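Local coordinates for Two-component system sensor histidine kinase (Bacteroides thetaiotaomicron, PDB 3OTT), which probably senses saccharides through this extracellular beta-propeller and beta-sandwich part, and is predicted to relay the signal as a histidine kinase, at residues G340-L345 with H372-H377; D357-R362 with A400-I405. All coordinates share one frame; numbering follows the deposited sequence.

Four segments alternate along the chain, so the loops closed by the two contacts cross. Residues 340-345 form the hairpin between strands 337-341 and 344-348; 357-362 follow, on the outer edge strand of the same propeller blade, and L345 O and Y361 N are probably hydrogen-bonded there. The chain then enters the next blade at 372-377, where contact 1 closes its loop back onto the hairpin, and only after three strands of that blade reaches 400-405, which closes contact 2 back onto 357-362. Contact 1 thus joins a hairpin to the innermost strand of the next blade, while contact 2 joins the outer strands of the two blades. L345 packs against F404 and links them.

Contact 1: residues G340-L345 with H372-H377; sequences GGANGL and HNRIRH
G341 and I375, G344 and N373 meet through two backbone hydrogen bonds. I375 N donates to G341 O at 3.0 Å in a nearly straight line (176°) from above the carbonyl plane, and G344 N reaches N373 O at 2.8 Å with a more bent geometry. The carbonyls of G341 and N373 are brought close by this, two acceptors that gain nothing from each other, and each oxygen is answered by an N-H of the opposite segment. The hairpin has G344 at its exit with a positive phi of 92°, where a CB would be jammed against the carbonyl oxygen of N343.

The N373 side chain shows how the loops mesh. Its CB lies 3.5 Å from A342 O, beside the turn. CG, anti to the carbonyl carbon (chi1 -79°), approaches N343 OD1, and the two side chains run side by side with amide planes almost perpendicular. N373 ND2 stays 3.7 Å from N343 OD1 without bonding to it directly; a water bridges them, accepting from N373 ND2 and donating to N343 OD1. The remaining amide atoms are held from outside, N373 OD1 by the backbone N-H of M363 and N343 ND2 by G323 O.

Beyond this polar seam, I375 CG1 rests 3.6 Å from G344 O and touches L345 CB. The R374 guanidinium has A342 CA over one face, with its NH1 3.8 Å from A342 CB. H372 ND1 accepts the R374 backbone N-H in its ring plane, leaving NE2 as the likely protonated nitrogen.

In the second subunit, R374 binds D72, D113 and Q129, and H372 NE2 bonds to Y75 OH. The two backbone bonds and the water bridge tie the hairpin to residues 372-377, while the R374 charge is probably balanced by D72 and D113 of the second subunit.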
ATOM      1  N   GLY B 340     -18.584   5.311  -1.442  1.00 13.44           N
ATOM      2  CA  GLY B 340     -18.505   4.413  -2.623  1.00 13.03           C
ATOM      3  C   GLY B 340     -18.376   5.220  -3.910  1.00 13.85           C
ATOM      4  O   GLY B 340     -18.639   6.449  -3.957  1.00 13.09           O
ATOM      5  N   GLY B 341     -18.001   4.533  -4.968  1.00 12.90           N
ATOM      6  CA  GLY B 341     -17.902   5.163  -6.274  1.00 14.33           C
ATOM      7  C   GLY B 341     -17.554   4.166  -7.351  1.00 13.58           C
ATOM      8  O   GLY B 341     -18.144   3.128  -7.409  1.00 14.84           O
ATOM      9  N   ALA B 342     -16.539   4.453  -8.141  1.00 14.88           N
ATOM     10  CA  ALA B 342     -16.193   3.632  -9.316  1.00 15.22           C
ATOM     11  C   ALA B 342     -15.708   2.284  -8.884  1.00 16.45           C
ATOM     12  O   ALA B 342     -15.954   1.312  -9.559  1.00 17.77           O
ATOM     13  CB  ALA B 342     -15.087   4.312 -10.127  1.00 15.47           C
ATOM     14  N   ASN B 343     -14.949   2.212  -7.792  1.00 16.70           N
ATOM     15  CA  ASN B 343     -14.278   0.961  -7.449  1.00 16.79           C
ATOM     16  C   ASN B 343     -14.807   0.336  -6.172  1.00 16.86           C
ATOM     17  O   ASN B 343     -14.001  -0.018  -5.291  1.00 18.18           O
ATOM     18  CB  ASN B 343     -12.757   1.177  -7.286  1.00 17.07           C
ATOM     19  CG  ASN B 343     -11.955  -0.173  -7.290  1.00 20.67           C
ATOM     20  OD1 ASN B 343     -12.416  -1.208  -7.832  1.00 18.46           O
ATOM     21  ND2 ASN B 343     -10.763  -0.159  -6.666  1.00 19.23           N
ATOM     22  N   GLY B 344     -16.131   0.209  -6.041  1.00 15.66           N
ATOM     23  CA  GLY B 344     -16.702  -0.459  -4.859  1.00 15.89           C
ATOM     24  C   GLY B 344     -17.059   0.456  -3.682  1.00 16.66           C
ATOM     25  O   GLY B 344     -17.059   1.699  -3.790  1.00 17.46           O
ATOM     26  N   LEU B 345     -17.348  -0.142  -2.536  1.00 16.28           N
ATOM     27  CA  LEU B 345     -17.981   0.588  -1.448  1.00 15.40           C
ATOM     28  C   LEU B 345     -17.291   0.292  -0.120  1.00 14.78           C
ATOM     29  O   LEU B 345     -17.171  -0.863   0.287  1.00 14.47           O
ATOM     30  CB  LEU B 345     -19.474   0.192  -1.375  1.00 14.66           C
ATOM     31  CG  LEU B 345     -20.390   0.731  -0.269  1.00 16.87           C
ATOM     32  CD1 LEU B 345     -20.672   2.225  -0.358  1.00 13.38           C
ATOM     33  CD2 LEU B 345     -21.751  -0.053  -0.205  1.00 16.48           C
ATOM     34  N   HIS B 372     -21.492  -5.583  -8.463  1.00 20.90           N
ATOM     35  CA  HIS B 372     -20.856  -4.623  -9.414  1.00 18.50           C
ATOM     36  C   HIS B 372     -20.119  -3.570  -8.609  1.00 18.61           C
ATOM     37  O   HIS B 372     -20.586  -3.159  -7.539  1.00 16.84           O
ATOM     38  CB  HIS B 372     -21.892  -3.883 -10.283  1.00 17.35           C
ATOM     39  CG  HIS B 372     -21.376  -3.422 -11.613  1.00 17.25           C
ATOM     40  ND1 HIS B 372     -20.554  -2.322 -11.772  1.00 17.14           N
ATOM     41  CD2 HIS B 372     -21.569  -3.913 -12.856  1.00 20.13           C
ATOM     42  CE1 HIS B 372     -20.247  -2.171 -13.049  1.00 15.72           C
ATOM     43  NE2 HIS B 372     -20.849  -3.120 -13.731  1.00 18.88           N
ATOM     44  N   ASN B 373     -18.984  -3.101  -9.137  1.00 17.95           N
ATOM     45  CA  ASN B 373     -18.199  -2.083  -8.456  1.00 17.43           C
ATOM     46  C   ASN B 373     -18.758  -0.653  -8.507  1.00 16.48           C
ATOM     47  O   ASN B 373     -18.468   0.179  -7.612  1.00 17.03           O
ATOM     48  CB  ASN B 373     -16.771  -2.098  -9.020  1.00 18.23           C
ATOM     49  CG  ASN B 373     -15.952  -3.220  -8.431  1.00 18.91           C
ATOM     50  OD1 ASN B 373     -16.301  -3.764  -7.392  1.00 20.34           O
ATOM     51  ND2 ASN B 373     -14.897  -3.581  -9.083  1.00 18.34           N
ATOM     52  N   ARG B 374     -19.514  -0.353  -9.543  1.00 14.04           N
ATOM     53  CA  ARG B 374     -19.912   1.020  -9.794  1.00 13.61           C
ATOM     54  C   ARG B 374     -21.168   1.357  -8.962  1.00 13.44           C
ATOM     55  O   ARG B 374     -22.256   0.878  -9.232  1.00 13.74           O
ATOM     56  CB  ARG B 374     -20.104   1.251 -11.299  1.00 12.97           C
ATOM     57  CG  ARG B 374     -20.313   2.696 -11.732  1.00 12.31           C
ATOM     58  CD  ARG B 374     -19.929   2.961 -13.224  1.00 14.70           C
ATOM     59  NE  ARG B 374     -18.527   2.730 -13.534  1.00 12.39           N
ATOM     60  CZ  ARG B 374     -17.537   3.602 -13.343  1.00 15.18           C
ATOM     61  NH1 ARG B 374     -17.753   4.854 -12.851  1.00 14.37           N
ATOM     62  NH2 ARG B 374     -16.314   3.233 -13.666  1.00  9.92           N
ATOM     63  N   ILE B 375     -20.965   2.140  -7.914  1.00 13.57           N
ATOM     64  CA  ILE B 375     -21.982   2.509  -6.956  1.00 13.50           C
ATOM     65  C   ILE B 375     -22.532   3.821  -7.471  1.00 13.52           C
ATOM     66  O   ILE B 375     -21.747   4.713  -7.893  1.00 13.84           O
ATOM     67  CB  ILE B 375     -21.336   2.812  -5.576  1.00 14.02           C
ATOM     68  CG1 ILE B 375     -20.449   1.632  -5.093  1.00 13.75           C
ATOM     69  CG2 ILE B 375     -22.444   3.127  -4.558  1.00 14.27           C
ATOM     70  CD1 ILE B 375     -21.140   0.337  -5.160  1.00 12.55           C
ATOM     71  N   ARG B 376     -23.855   3.951  -7.465  1.00 13.73           N
ATOM     72  CA  ARG B 376     -24.512   5.162  -7.986  1.00 14.39           C
ATOM     73  C   ARG B 376     -25.359   5.879  -6.913  1.00 14.52           C
ATOM     74  O   ARG B 376     -25.615   7.056  -7.022  1.00 15.06           O
ATOM     75  CB  ARG B 376     -25.314   4.847  -9.260  1.00 15.83           C
ATOM     76  CG  ARG B 376     -24.617   3.875 -10.213  1.00 16.41           C
ATOM     77  CD  ARG B 376     -25.051   3.894 -11.637  1.00 16.53           C
ATOM     78  NE  ARG B 376     -24.532   5.076 -12.193  1.00 22.10           N
ATOM     79  CZ  ARG B 376     -23.692   5.226 -13.219  1.00 17.10           C
ATOM     80  NH1 ARG B 376     -23.197   4.226 -13.973  1.00 10.43           N
ATOM     81  NH2 ARG B 376     -23.391   6.483 -13.472  1.00 14.38           N
ATOM     82  N   HIS B 377     -25.710   5.193  -5.838  1.00 14.17           N
ATOM     83  CA  HIS B 377     -26.504   5.821  -4.804  1.00 15.02           C
ATOM     84  C   HIS B 377     -26.575   4.955  -3.570  1.00 14.80           C
ATOM     85  O   HIS B 377     -26.610   3.721  -3.674  1.00 14.79           O
ATOM     86  CB  HIS B 377     -27.912   6.204  -5.268  1.00 14.76           C
ATOM     87  CG  HIS B 377     -28.564   7.237  -4.398  1.00 16.04           C
ATOM     88  ND1 HIS B 377     -29.840   7.090  -3.887  1.00 20.65           N
ATOM     89  CD2 HIS B 377     -28.096   8.409  -3.905  1.00 15.81           C
ATOM     90  CE1 HIS B 377     -30.141   8.153  -3.155  1.00 20.20           C
ATOM     91  NE2 HIS B 377     -29.098   8.971  -3.161  1.00 20.04           N
TER
HETATM   92  O   HOH W   1     -13.239  -1.722 -10.363  1.00  3.59           O

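Contact 2: residues D357-R362 with A400-I405; sequences DAIWYR and ATRQFI
The CA atoms of I359 and R402 are 9.1 Å apart and those of Y361 and Q403 8.7 Å, too far for main-chain pairing, and side chains bridge the gap. Y361 does most of this. Its CG is anti to the carbonyl carbon (chi1 -68°), and at the far end of the ring OH donates to R402 O at 2.7 Å; the hydroxyl lies well above that carbonyl plane, while the oxygen sits at the tyrosine edge in the ring plane. The same OH is hydrogen-bonded to Y397 OH. F404 turns an edge onto one face of the tyrosine, CE2 lying 3.7 Å above the ring plane over its centre, in a T-shaped pair with planes at 86°. An alanine at Y361 would probably leave F404 CE2 without the face it meets and R402 O without its hydroxyl donor. I359 CD1 approaches the edge of the R402 guanidinium, 4.1 Å from NH1, and the two side chains cross at about a right angle; NH1 also makes a weak hydrogen bond to Y368 OH. R402 and Q403 form a G1 bulge opposite D398. Neighbouring four-stranded blades packing their sheets against one another, as here at the outer strands, is the architecture of a beta-propeller.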
ATOM      1  N   ASP B 357     -10.662  -0.622  10.737  1.00 42.93           N
ATOM      2  CA  ASP B 357     -11.859  -1.474  10.682  1.00 39.08           C
ATOM      3  C   ASP B 357     -12.712  -1.187   9.438  1.00 34.32           C
ATOM      4  O   ASP B 357     -13.928  -1.338   9.460  1.00 32.25           O
ATOM      5  CB  ASP B 357     -12.716  -1.273  11.950  1.00 39.89           C
ATOM      6  CG  ASP B 357     -13.300   0.144  12.066  1.00 42.33           C
ATOM      7  OD1 ASP B 357     -13.968   0.374  13.096  1.00 50.83           O
ATOM      8  OD2 ASP B 357     -13.127   1.026  11.172  1.00 39.11           O
ATOM      9  N   ALA B 358     -12.055  -0.752   8.378  1.00 30.48           N
ATOM     10  CA  ALA B 358     -12.729  -0.525   7.101  1.00 26.84           C
ATOM     11  C   ALA B 358     -13.094  -1.866   6.507  1.00 25.17           C
ATOM     12  O   ALA B 358     -12.345  -2.834   6.609  1.00 24.32           O
ATOM     13  CB  ALA B 358     -11.816   0.222   6.174  1.00 25.77           C
ATOM     14  N   ILE B 359     -14.255  -1.929   5.893  1.00 23.06           N
ATOM     15  CA  ILE B 359     -14.566  -3.074   5.050  1.00 22.21           C
ATOM     16  C   ILE B 359     -14.845  -2.569   3.629  1.00 21.02           C
ATOM     17  O   ILE B 359     -15.618  -1.626   3.433  1.00 20.43           O
ATOM     18  CB  ILE B 359     -15.775  -3.829   5.593  1.00 22.02           C
ATOM     19  CG1 ILE B 359     -15.462  -4.344   6.992  1.00 23.55           C
ATOM     20  CG2 ILE B 359     -16.166  -4.991   4.690  1.00 20.60           C
ATOM     21  CD1 ILE B 359     -16.719  -4.831   7.691  1.00 23.81           C
ATOM     22  N   TRP B 360     -14.246  -3.220   2.638  1.00 20.00           N
ATOM     23  CA  TRP B 360     -14.302  -2.711   1.300  1.00 18.78           C
ATOM     24  C   TRP B 360     -14.964  -3.772   0.437  1.00 18.74           C
ATOM     25  O   TRP B 360     -14.339  -4.829   0.187  1.00 17.80           O
ATOM     26  CB  TRP B 360     -12.899  -2.413   0.779  1.00 19.35           C
ATOM     27  CG  TRP B 360     -12.886  -1.591  -0.500  1.00 17.04           C
ATOM     28  CD1 TRP B 360     -13.881  -1.489  -1.439  1.00 12.67           C
ATOM     29  CD2 TRP B 360     -11.814  -0.754  -0.946  1.00 15.86           C
ATOM     30  NE1 TRP B 360     -13.492  -0.627  -2.437  1.00 13.45           N
ATOM     31  CE2 TRP B 360     -12.230  -0.153  -2.148  1.00 13.21           C
ATOM     32  CE3 TRP B 360     -10.529  -0.444  -0.420  1.00 19.80           C
ATOM     33  CZ2 TRP B 360     -11.417   0.729  -2.857  1.00 16.21           C
ATOM     34  CZ3 TRP B 360      -9.712   0.430  -1.120  1.00 17.05           C
ATOM     35  CH2 TRP B 360     -10.159   1.017  -2.329  1.00 19.67           C
ATOM     36  N   TYR B 361     -16.215  -3.480   0.025  1.00 16.71           N
ATOM     37  CA  TYR B 361     -17.055  -4.388  -0.767  1.00 17.45           C
ATOM     38  C   TYR B 361     -16.785  -4.162  -2.246  1.00 18.24           C
ATOM     39  O   TYR B 361     -16.854  -2.998  -2.745  1.00 15.59           O
ATOM     40  CB  TYR B 361     -18.537  -4.152  -0.503  1.00 16.28           C
ATOM     41  CG  TYR B 361     -18.937  -4.543   0.875  1.00 18.06           C
ATOM     42  CD1 TYR B 361     -18.825  -3.621   1.955  1.00 17.55           C
ATOM     43  CD2 TYR B 361     -19.397  -5.838   1.151  1.00 17.14           C
ATOM     44  CE1 TYR B 361     -19.152  -4.000   3.283  1.00 16.38           C
ATOM     45  CE2 TYR B 361     -19.751  -6.224   2.496  1.00 15.88           C
ATOM     46  CZ  TYR B 361     -19.601  -5.277   3.541  1.00 16.31           C
ATOM     47  OH  TYR B 361     -19.901  -5.599   4.833  1.00 20.32           O
ATOM     48  N   ARG B 362     -16.385  -5.231  -2.934  1.00 19.54           N
ATOM     49  CA  ARG B 362     -16.261  -5.114  -4.387  1.00 22.13           C
ATOM     50  C   ARG B 362     -16.409  -6.385  -5.107  1.00 22.67           C
ATOM     51  O   ARG B 362     -16.375  -7.463  -4.482  1.00 22.91           O
ATOM     52  CB  ARG B 362     -14.995  -4.434  -4.844  1.00 21.42           C
ATOM     53  CG  ARG B 362     -13.821  -5.115  -4.523  1.00 28.76           C
ATOM     54  CD  ARG B 362     -13.155  -4.292  -3.460  1.00 37.54           C
ATOM     55  NE  ARG B 362     -11.969  -3.560  -3.898  1.00 41.94           N
ATOM     56  CZ  ARG B 362     -10.790  -3.734  -3.300  1.00 47.17           C
ATOM     57  NH1 ARG B 362     -10.700  -4.608  -2.293  1.00 49.70           N
ATOM     58  NH2 ARG B 362      -9.720  -3.052  -3.680  1.00 46.60           N
ATOM     59  N   ALA B 400     -26.124  -7.944  10.229  1.00 27.35           N
ATOM     60  CA  ALA B 400     -25.715  -9.066  11.093  1.00 28.78           C
ATOM     61  C   ALA B 400     -24.705  -9.947  10.404  1.00 29.00           C
ATOM     62  O   ALA B 400     -23.774 -10.402  11.038  1.00 31.29           O
ATOM     63  CB  ALA B 400     -26.896  -9.875  11.567  1.00 27.55           C
ATOM     64  N   THR B 401     -24.843 -10.154   9.096  1.00 29.00           N
ATOM     65  CA  THR B 401     -23.879 -11.001   8.357  1.00 28.03           C
ATOM     66  C   THR B 401     -22.786 -10.167   7.653  1.00 27.66           C
ATOM     67  O   THR B 401     -21.767 -10.710   7.160  1.00 28.15           O
ATOM     68  CB  THR B 401     -24.579 -11.860   7.286  1.00 28.00           C
ATOM     69  OG1 THR B 401     -25.084 -11.020   6.236  1.00 24.94           O
ATOM     70  CG2 THR B 401     -25.728 -12.722   7.901  1.00 28.52           C
ATOM     71  N   ARG B 402     -23.026  -8.872   7.552  1.00 25.52           N
ATOM     72  CA  ARG B 402     -22.050  -7.971   6.960  1.00 25.66           C
ATOM     73  C   ARG B 402     -21.939  -8.238   5.461  1.00 24.54           C
ATOM     74  O   ARG B 402     -20.895  -8.104   4.887  1.00 24.63           O
ATOM     75  CB  ARG B 402     -20.713  -8.042   7.718  1.00 25.58           C
ATOM     76  CG  ARG B 402     -20.779  -7.370   9.141  1.00 30.55           C
ATOM     77  CD  ARG B 402     -19.502  -7.517  10.029  1.00 39.23           C
ATOM     78  NE  ARG B 402     -19.075  -8.921  10.158  1.00 46.87           N
ATOM     79  CZ  ARG B 402     -17.869  -9.408   9.829  1.00 50.19           C
ATOM     80  NH1 ARG B 402     -16.898  -8.610   9.389  1.00 51.44           N
ATOM     81  NH2 ARG B 402     -17.615 -10.708   9.973  1.00 51.35           N
ATOM     82  N   GLN B 403     -23.053  -8.658   4.868  1.00 23.95           N
ATOM     83  CA  GLN B 403     -23.122  -9.011   3.464  1.00 23.61           C
ATOM     84  C   GLN B 403     -24.313  -8.285   2.819  1.00 22.76           C
ATOM     85  O   GLN B 403     -25.349  -8.017   3.502  1.00 23.17           O
ATOM     86  CB  GLN B 403     -23.221 -10.539   3.242  1.00 23.72           C
ATOM     87  CG  GLN B 403     -22.024 -11.394   3.735  1.00 25.37           C
ATOM     88  CD  GLN B 403     -20.692 -11.072   3.030  1.00 28.55           C
ATOM     89  OE1 GLN B 403     -20.655 -10.679   1.857  1.00 31.59           O
ATOM     90  NE2 GLN B 403     -19.612 -11.221   3.740  1.00 24.34           N
ATOM     91  N   PHE B 404     -24.152  -7.932   1.540  1.00 20.23           N
ATOM     92  CA  PHE B 404     -25.293  -7.470   0.702  1.00 20.10           C
ATOM     93  C   PHE B 404     -26.140  -8.594   0.148  1.00 20.62           C
ATOM     94  O   PHE B 404     -25.641  -9.685  -0.109  1.00 22.50           O
ATOM     95  CB  PHE B 404     -24.823  -6.540  -0.439  1.00 18.07           C
ATOM     96  CG  PHE B 404     -24.394  -5.206   0.081  1.00 16.99           C
ATOM     97  CD1 PHE B 404     -25.350  -4.193   0.324  1.00 16.06           C
ATOM     98  CD2 PHE B 404     -23.100  -5.004   0.468  1.00 11.31           C
ATOM     99  CE1 PHE B 404     -24.966  -3.012   0.869  1.00 13.64           C
ATOM    100  CE2 PHE B 404     -22.711  -3.810   1.031  1.00 11.10           C
ATOM    101  CZ  PHE B 404     -23.626  -2.822   1.235  1.00 12.25           C
ATOM    102  N   ILE B 405     -27.435  -8.318   0.005  1.00 20.01           N
ATOM    103  CA  ILE B 405     -28.397  -9.233  -0.610  1.00 19.99           C
ATOM    104  C   ILE B 405     -28.795  -8.560  -1.916  1.00 18.67           C
ATOM    105  O   ILE B 405     -29.232  -7.407  -1.910  1.00 17.95           O
ATOM    106  CB  ILE B 405     -29.684  -9.412   0.254  1.00 20.51           C
ATOM    107  CG1 ILE B 405     -29.420 -10.293   1.456  1.00 25.67           C
ATOM    108  CG2 ILE B 405     -30.841 -10.041  -0.568  1.00 19.14           C
ATOM    109  CD1 ILE B 405     -29.100  -9.557   2.672  1.00 31.03           C
TER